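Local coordinates for putative dienelactone hydrolase (Klebsiella pneumoniae subsp. pneumoniae MGH 78578, PDB 3F67), which probably acts as an alpha/beta hydrolase of the dienelactone hydrolase family, cleaving ester or lactone bonds in a substrate that remains undefined, at residues 45-48 against 49-53. Numbering follows the deposited sequence. Where two conformers were deposited one is given.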
ATOM      1  N   HIS A  45     -11.213  -3.495  -4.642  1.00 14.72           N
ATOM      2  CA  HIS A  45     -12.596  -2.938  -4.627  1.00 15.27           C
ATOM      3  C   HIS A  45     -12.640  -1.849  -5.704  1.00 14.75           C
ATOM      4  O   HIS A  45     -11.597  -1.360  -6.136  1.00 14.17           O
ATOM      5  CB  HIS A  45     -12.733  -2.328  -3.226  1.00 15.07           C
ATOM      6  CG  HIS A  45     -14.097  -1.785  -2.889  1.00 15.19           C
ATOM      7  ND1 HIS A  45     -14.477  -0.497  -3.215  1.00 16.13           N
ATOM      8  CD2 HIS A  45     -15.138  -2.337  -2.231  1.00 17.27           C
ATOM      9  CE1 HIS A  45     -15.704  -0.277  -2.768  1.00 17.03           C
ATOM     10  NE2 HIS A  45     -16.137  -1.387  -2.179  1.00 17.43           N
ATOM     11  N   GLU A  46     -13.847  -1.443  -6.127  1.00 13.80           N
ATOM     12  CA  GLU A  46     -13.974  -0.282  -7.024  1.00 13.92           C
ATOM     13  C   GLU A  46     -13.170   0.936  -6.565  1.00 14.61           C
ATOM     14  O   GLU A  46     -12.623   1.688  -7.388  1.00 14.59           O
ATOM     15  CB  GLU A  46     -15.456   0.103  -7.117  1.00 15.07           C
ATOM     16  CG  GLU A  46     -15.692   1.361  -7.921  1.00 16.75           C
ATOM     17  CD  GLU A  46     -15.199   1.257  -9.392  1.00 19.86           C
ATOM     18  OE1 GLU A  46     -15.047   0.128  -9.942  1.00 18.27           O
ATOM     19  OE2 GLU A  46     -14.963   2.324  -9.990  1.00 18.91           O
ATOM     20  N   HIS A  47     -13.140   1.165  -5.253  1.00 14.08           N
ATOM     21  CA  HIS A  47     -12.414   2.335  -4.701  1.00 14.85           C
ATOM     22  C   HIS A  47     -10.906   2.190  -5.055  1.00 14.71           C
ATOM     23  O   HIS A  47     -10.274   3.168  -5.428  1.00 14.75           O
ATOM     24  CB  HIS A  47     -12.588   2.402  -3.191  1.00 14.39           C
ATOM     25  CG  HIS A  47     -11.713   3.426  -2.525  1.00 16.35           C
ATOM     26  ND1 HIS A  47     -11.750   4.762  -2.864  1.00 17.89           N
ATOM     27  CD2 HIS A  47     -10.770   3.311  -1.558  1.00 17.22           C
ATOM     28  CE1 HIS A  47     -10.874   5.427  -2.136  1.00 16.47           C
ATOM     29  NE2 HIS A  47     -10.272   4.575  -1.327  1.00 15.56           N
ATOM     30  N   ILE A  48     -10.354   0.983  -4.921  1.00 14.15           N
ATOM     31  CA  ILE A  48      -8.915   0.795  -5.215  1.00 13.79           C
ATOM     32  C   ILE A  48      -8.653   1.021  -6.722  1.00 14.45           C
ATOM     33  O   ILE A  48      -7.624   1.632  -7.117  1.00 14.16           O
ATOM     34  CB  ILE A  48      -8.415  -0.605  -4.742  1.00 14.64           C
ATOM     35  CG1 ILE A  48      -8.650  -0.773  -3.215  1.00 15.54           C
ATOM     36  CG2 ILE A  48      -6.941  -0.830  -5.147  1.00 16.76           C
ATOM     37  CD1 ILE A  48      -7.876   0.265  -2.337  1.00 18.60           C
ATOM     38  N   ARG A  49      -9.568   0.545  -7.558  0.60 13.56           N
ATOM     39  CA  ARG A  49      -9.480   0.783  -9.012  0.60 13.80           C
ATOM     40  C   ARG A  49      -9.524   2.279  -9.346  0.60 14.01           C
ATOM     41  O   ARG A  49      -8.756   2.761 -10.190  0.60 14.62           O
ATOM     42  CB  ARG A  49     -10.570  -0.019  -9.751  0.60 13.90           C
ATOM     43  CG  ARG A  49     -10.500  -1.538  -9.457  0.60 15.56           C
ATOM     44  CD  ARG A  49     -11.798  -2.240  -9.889  0.60 20.10           C
ATOM     45  NE  ARG A  49     -12.030  -2.228 -11.335  0.60 20.86           N
ATOM     46  CZ  ARG A  49     -11.951  -3.305 -12.126  0.60 22.25           C
ATOM     47  NH1 ARG A  49     -12.210  -3.201 -13.423  0.60 18.76           N
ATOM     48  NH2 ARG A  49     -11.628  -4.491 -11.630  0.60 22.20           N
ATOM     49  N   ASP A  50     -10.398   3.022  -8.662  1.00 14.17           N
ATOM     50  CA  ASP A  50     -10.464   4.504  -8.770  1.00 14.41           C
ATOM     51  C   ASP A  50      -9.103   5.132  -8.395  1.00 14.52           C
ATOM     52  O   ASP A  50      -8.603   6.004  -9.118  1.00 15.21           O
ATOM     53  CB  ASP A  50     -11.588   5.014  -7.842  1.00 15.33           C
ATOM     54  CG  ASP A  50     -11.868   6.503  -7.955  1.00 18.42           C
ATOM     55  OD1 ASP A  50     -11.536   7.136  -8.980  1.00 20.56           O
ATOM     56  OD2 ASP A  50     -12.498   7.022  -6.994  1.00 20.18           O
ATOM     57  N   LEU A  51      -8.505   4.697  -7.280  1.00 13.61           N
ATOM     58  CA  LEU A  51      -7.202   5.203  -6.900  1.00 13.94           C
ATOM     59  C   LEU A  51      -6.129   4.933  -7.968  1.00 14.35           C
ATOM     60  O   LEU A  51      -5.282   5.800  -8.191  1.00 14.99           O
ATOM     61  CB  LEU A  51      -6.768   4.638  -5.519  1.00 13.54           C
ATOM     62  CG  LEU A  51      -7.726   5.053  -4.361  1.00 14.74           C
ATOM     63  CD1 LEU A  51      -7.157   4.492  -3.071  1.00 16.59           C
ATOM     64  CD2 LEU A  51      -7.943   6.573  -4.238  1.00 16.29           C
ATOM     65  N   CYS A  52      -6.129   3.742  -8.594  1.00 13.29           N
ATOM     66  CA  CYS A  52      -5.145   3.443  -9.652  1.00 13.52           C
ATOM     67  C   CYS A  52      -5.351   4.429 -10.806  1.00 12.93           C
ATOM     68  O   CYS A  52      -4.390   4.963 -11.377  1.00 15.02           O
ATOM     69  CB  CYS A  52      -5.357   2.017 -10.190  1.00 12.58           C
ATOM     70  SG  CYS A  52      -4.787   0.754  -9.000  1.00 16.72           S
ATOM     71  N   ARG A  53      -6.619   4.679 -11.149  1.00 13.57           N
ATOM     72  CA  ARG A  53      -6.893   5.626 -12.236  1.00 13.10           C
ATOM     73  C   ARG A  53      -6.435   7.061 -11.874  1.00 13.75           C
ATOM     74  O   ARG A  53      -5.881   7.766 -12.739  1.00 14.80           O
ATOM     75  CB  ARG A  53      -8.380   5.626 -12.587  1.00 13.35           C
ATOM     76  CG  ARG A  53      -8.790   4.322 -13.244  1.00 12.84           C
ATOM     77  CD  ARG A  53     -10.212   4.399 -13.763  1.00 12.99           C
ATOM     78  NE  ARG A  53     -11.259   4.602 -12.746  1.00 15.34           N
ATOM     79  CZ  ARG A  53     -11.942   3.647 -12.136  1.00 17.52           C
ATOM     80  NH1 ARG A  53     -11.665   2.360 -12.356  1.00 16.51           N
ATOM     81  NH2 ARG A  53     -12.926   4.006 -11.273  1.00 15.48           N
TER
HETATM   82  O   HOH W   1     -13.500   0.182 -12.091  1.00 20.52           O
HETATM   83  O   HOH W   2     -13.578   5.886  -4.861  1.00 16.41           O
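E46 and R53, almost two helical turns apart, meet in a salt bridge: NH2 of R53 lies 2.9 Å from OE2 of E46, which it reaches on the syn side, 30° out of the carboxylate plane. The carboxylate sits at the guanidinium edge, the two side chains crossing at about a right angle. The bend of E46 at chi2 (60°) carries the acid along the helix toward R53. Its other oxygen, OE1, accepts from a water that accepts from R53 NH1 and, in one of two R49 conformers, from R49 NE, joining all three side chains; in that conformer R49 NH2 salt-bridges E8. Helix 46-57, which opens here, is the crossover between parallel strands 32-38 and 61-65 of the alpha/beta-hydrolase fold, and I48 and C52 face those strands. At its start H45 is the N-cap: H47 N donates to H45 ND1, 3.0 Å away, close to the H45 ring plane. The H47 ring packs against L51, whose CG stands over one face, 4.1 Å from the centroid, a CH-pi contact. At the ring's edge a second water lies 2.9 Å from H47 ND1 and donates to D50 OD2, tying the imidazole to the carboxylate one turn on.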